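Local coordinates for protein prephenate dehydratase:Amino acid-binding ACT (Brucella abortus, PDB 6VH5) that binds phenylalanine at its ACT domain and probably catalyses the conversion of prephenate to phenylpyruvate in phenylalanine biosynthesis, at residues C53-F56 against E57-F60; E270-S273 against V274-A277. All coordinates share one frame; numbering follows the deposited sequence.

Contact 1. Residues C53-F56 against E57-F60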
loop_
_atom_site.group_PDB
_atom_site.type_symbol
_atom_site.label_atom_id
_atom_site.label_comp_id
_atom_site.label_asym_id
_atom_site.label_seq_id
_atom_site.Cartn_x
_atom_site.Cartn_y
_atom_site.Cartn_z
ATOM N N CYS A 53 17.830 3.976 5.066
ATOM C CA CYS A 53 17.305 5.175 4.451
ATOM C C CYS A 53 15.945 5.441 5.072
ATOM O O CYS A 53 15.197 4.495 5.345
ATOM C CB CYS A 53 17.159 5.030 2.930
ATOM S SG CYS A 53 18.678 4.585 2.122
ATOM N N PRO A 54 15.596 6.705 5.300
ATOM C CA PRO A 54 14.341 6.983 6.015
ATOM C C PRO A 54 13.094 6.640 5.218
ATOM O O PRO A 54 12.082 6.266 5.823
ATOM C CB PRO A 54 14.438 8.483 6.340
ATOM C CG PRO A 54 15.469 9.030 5.411
ATOM C CD PRO A 54 16.424 7.910 5.112
ATOM N N THR A 55 13.128 6.731 3.891
ATOM C CA THR A 55 11.968 6.438 3.060
ATOM C C THR A 55 12.345 5.506 1.915
ATOM O O THR A 55 13.527 5.330 1.594
ATOM C CB THR A 55 11.334 7.709 2.474
ATOM O OG1 THR A 55 12.220 8.283 1.504
ATOM C CG2 THR A 55 11.005 8.708 3.555
ATOM N N PHE A 56 11.307 4.899 1.313
ATOM C CA PHE A 56 11.497 4.061 0.131
ATOM C C PHE A 56 12.164 4.848 -0.985
ATOM O O PHE A 56 13.085 4.358 -1.650
ATOM C CB PHE A 56 10.152 3.535 -0.384
ATOM C CG PHE A 56 9.438 2.610 0.555
ATOM C CD1 PHE A 56 10.037 1.448 1.002
ATOM C CD2 PHE A 56 8.137 2.879 0.941
ATOM C CE1 PHE A 56 9.375 0.603 1.852
ATOM C CE2 PHE A 56 7.464 2.030 1.781
ATOM C CZ PHE A 56 8.084 0.893 2.242
ATOM N N GLU A 57 11.679 6.069 -1.221
ATOM C CA GLU A 57 12.247 6.927 -2.254
ATOM C C GLU A 57 13.740 7.134 -2.032
ATOM O O GLU A 57 14.532 7.010 -2.972
ATOM C CB GLU A 57 11.488 8.257 -2.286
ATOM C CG GLU A 57 10.042 8.117 -2.762
ATOM C CD GLU A 57 9.068 7.598 -1.690
ATOM O OE1 GLU A 57 7.869 7.437 -2.021
ATOM O OE2 GLU A 57 9.496 7.320 -0.539
ATOM N N ASP A 58 14.146 7.388 -0.782
ATOM C CA ASP A 58 15.569 7.517 -0.479
ATOM C C ASP A 58 16.306 6.213 -0.754
ATOM O O ASP A 58 17.458 6.226 -1.208
ATOM C CB ASP A 58 15.765 7.935 0.978
ATOM C CG ASP A 58 15.360 9.375 1.239
ATOM O OD1 ASP A 58 15.569 10.238 0.350
ATOM O OD2 ASP A 58 14.828 9.633 2.345
ATOM N N ALA A 59 15.666 5.076 -0.461
ATOM C CA ALA A 59 16.264 3.791 -0.804
ATOM C C ALA A 59 16.400 3.628 -2.317
ATOM O O ALA A 59 17.358 3.004 -2.787
ATOM C CB ALA A 59 15.444 2.646 -0.204
ATOM N N PHE A 60 15.451 4.157 -3.093
ATOM C CA PHE A 60 15.617 4.155 -4.546
ATOM C C PHE A 60 16.761 5.070 -4.949
ATOM O O PHE A 60 17.651 4.676 -5.712
ATOM C CB PHE A 60 14.323 4.594 -5.242
ATOM C CG PHE A 60 13.319 3.487 -5.436
ATOM C CD1 PHE A 60 12.746 2.849 -4.342
ATOM C CD2 PHE A 60 12.920 3.109 -6.712
ATOM C CE1 PHE A 60 11.802 1.837 -4.514
ATOM C CE2 PHE A 60 11.980 2.107 -6.894
ATOM C CZ PHE A 60 11.417 1.469 -5.795
#

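Contact 2. Residues E270-S273 against V274-A277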
loop_
_atom_site.group_PDB
_atom_site.type_symbol
_atom_site.label_atom_id
_atom_site.label_comp_id
_atom_site.label_asym_id
_atom_site.label_seq_id
_atom_site.Cartn_x
_atom_site.Cartn_y
_atom_site.Cartn_z
ATOM N N GLU A 270 12.824 -15.952 -23.421
ATOM C CA GLU A 270 13.355 -16.763 -24.507
ATOM C C GLU A 270 12.700 -18.139 -24.625
ATOM O O GLU A 270 12.914 -18.822 -25.634
ATOM C CB GLU A 270 14.870 -16.891 -24.341
ATOM C CG GLU A 270 15.616 -15.750 -25.029
ATOM C CD GLU A 270 16.901 -15.359 -24.333
ATOM O OE1 GLU A 270 17.628 -16.254 -23.855
ATOM O OE2 GLU A 270 17.166 -14.142 -24.248
ATOM N N GLU A 271 11.914 -18.569 -23.643
ATOM C CA GLU A 271 11.147 -19.797 -23.816
ATOM C C GLU A 271 10.081 -19.580 -24.875
ATOM O O GLU A 271 9.397 -18.553 -24.879
ATOM C CB GLU A 271 10.491 -20.238 -22.505
ATOM C CG GLU A 271 11.444 -20.901 -21.521
ATOM C CD GLU A 271 10.815 -21.136 -20.154
ATOM O OE1 GLU A 271 10.024 -22.097 -20.011
ATOM O OE2 GLU A 271 11.108 -20.349 -19.232
ATOM N N ARG A 272 9.904 -20.583 -25.739
ATOM C CA ARG A 272 8.984 -20.430 -26.861
ATOM C C ARG A 272 7.590 -20.052 -26.383
ATOM O O ARG A 272 6.958 -19.145 -26.942
ATOM C CB ARG A 272 8.929 -21.717 -27.674
ATOM C CG ARG A 272 8.150 -21.566 -28.959
ATOM C CD ARG A 272 8.624 -20.333 -29.715
ATOM N NE ARG A 272 8.098 -20.264 -31.077
ATOM C CZ ARG A 272 8.104 -19.159 -31.819
ATOM N NH1 ARG A 272 8.599 -18.030 -31.319
ATOM N NH2 ARG A 272 7.606 -19.174 -33.051
ATOM N N SER A 273 7.108 -20.726 -25.334
ATOM C CA SER A 273 5.759 -20.475 -24.844
ATOM C C SER A 273 5.592 -19.036 -24.378
ATOM O O SER A 273 4.608 -18.373 -24.732
ATOM C CB SER A 273 5.430 -21.458 -23.729
ATOM O OG SER A 273 5.094 -22.723 -24.287
ATOM N N VAL A 274 6.571 -18.515 -23.634
ATOM C CA VAL A 274 6.491 -17.135 -23.181
ATOM C C VAL A 274 6.641 -16.185 -24.357
ATOM O O VAL A 274 5.919 -15.186 -24.473
ATOM C CB VAL A 274 7.553 -16.880 -22.095
ATOM C CG1 VAL A 274 7.476 -15.444 -21.604
ATOM C CG2 VAL A 274 7.358 -17.862 -20.932
ATOM N N GLN A 275 7.560 -16.502 -25.266
ATOM C CA GLN A 275 7.743 -15.700 -26.469
ATOM C C GLN A 275 6.427 -15.532 -27.221
ATOM O O GLN A 275 6.083 -14.423 -27.650
ATOM C CB GLN A 275 8.798 -16.365 -27.350
ATOM C CG GLN A 275 9.473 -15.494 -28.358
ATOM C CD GLN A 275 10.466 -16.281 -29.203
ATOM O OE1 GLN A 275 10.362 -16.311 -30.427
ATOM N NE2 GLN A 275 11.407 -16.951 -28.549
ATOM N N LEU A 276 5.656 -16.615 -27.356
ATOM C CA LEU A 276 4.391 -16.536 -28.079
ATOM C C LEU A 276 3.362 -15.711 -27.313
ATOM O O LEU A 276 2.730 -14.810 -27.879
ATOM C CB LEU A 276 3.856 -17.941 -28.330
ATOM C CG LEU A 276 4.536 -18.818 -29.368
ATOM C CD1 LEU A 276 3.961 -20.217 -29.311
ATOM C CD2 LEU A 276 4.313 -18.224 -30.731
ATOM N N ALA A 277 3.221 -15.973 -26.005
ATOM C CA ALA A 277 2.281 -15.214 -25.187
ATOM C C ALA A 277 2.583 -13.722 -25.235
ATOM O O ALA A 277 1.685 -12.904 -25.472
ATOM C CB ALA A 277 2.332 -15.713 -23.738
#

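Contact 1. Residues C53-F56 against E57-F60
The hydroxyl of T55 meets D58 twice, once at the backbone and once at the carboxylate. OG1 of T55 accepts from the amide N of D58 at 3.1 Å, with an N-H...O angle of 164°, and this nearly straight capping bond comes from T55 at the N-cap position of helix 56-64. Its chi1 of 69° places OG1 between the backbone N and the carbonyl carbon, within reach of the D58 amide. The same hydroxyl donates, weakly, to OD2 of D58, so OG1 is engaged both as acceptor and as donor. OD2 of D58 also lies 3.2 Å from CG of P54, and the D58 and P54 side chains cross at about a right angle. The bent side chain of E57 folds back over the helix start, its OE2 3.5 Å from OG1 of T55, which places two carboxylates where the helix dipole would probably stabilise their charge.

This cap opens the helix of a beta-alpha-beta crossover: the chain leaves edge strand 49-53, runs through helix 56-64 and enters parallel strand 70-77, with strand 26-30 between the two. Its first carbonyls are taken up in regular helical fashion, O of T55 accepting from N of A59 at 3.0 Å and O of F56 from N of F60 at 2.8 Å. O of F56 also faces the edge of the F60 ring, with CD1 of F60 3.1 Å away. CB of C53 packs 4.3 Å from CB of A59, joining strand end to helix. A59 and F60 rest on I73 of strand 70-77, while T55 and E57 pack on I127 and H128 of the second subunit. The F56 side chain lies about 9 Å from that of T194, predicted to be essential for dehydratase activity.

Contact 2. Residues E270-S273 against V274-A277
E271 O accepts from Q275 N at 2.8 Å, with an N-H...O angle of 170°, and starts the backbone bonding of helix 272-283. R272 O with L276 N (2.9 Å) and S273 O with A277 N (3.1 Å) carry the same i to i+4 pattern onward. E271 is the N-cap residue, but its carboxylate turns back to the residues just before it, where OE2 accepts from the backbone N of H268. The carboxylate of E270 is also engaged beyond the two segments, OE1 forming a salt bridge with NH1 of R208.

The helix is the second of the ACT domain's beta-alpha-beta-beta-alpha-beta fold, linking strand 258-266 to strand 286-295, which both run antiparallel to strand 215-224 between them. Its buried A277 packs on F237 of helix 229-240, and L276 reaches N240 of the same neighbour.

On the exposed side, R272 leaves the backbone with CG anti to N (chi1 -172°), then bends at chi2, which brings the guanidinium back over the following turn. CD2 of L276 sits 4.0 Å above the centre of one face of the R272 guanidinium, an apolar cover for that flat group. The amide of Q275 comes to its edge, the two planes 68° apart. NH1 of R272 is 2.6 Å from OE1 of Q275, but the angle is too poor for a hydrogen bond and the placement is doubtful. CG of L276 also approaches R272 O, at 3.4 Å.

Overall arrangement
From the N terminus, the chain first reaches contact 1, at the passage from strand 49-53 into helix 56-64 of the prephenate dehydratase region. It later enters contact 2, where the loop after strand 258-266 turns into helix 272-283 of the ACT region. Each involves one uninterrupted run of eight residues, so neither closes a long loop, and the two stand in series without nesting or crossing. The centres of contacts 1 and 2 are about 36 Å apart. Contact 1 ties the end of edge strand 49-53 of a mixed sheet to helix 56-64, which packs on strand 70-77, and borders the second subunit; contact 2 forms the start of helix 272-283, whose L276 and A277 pack against helix 229-240.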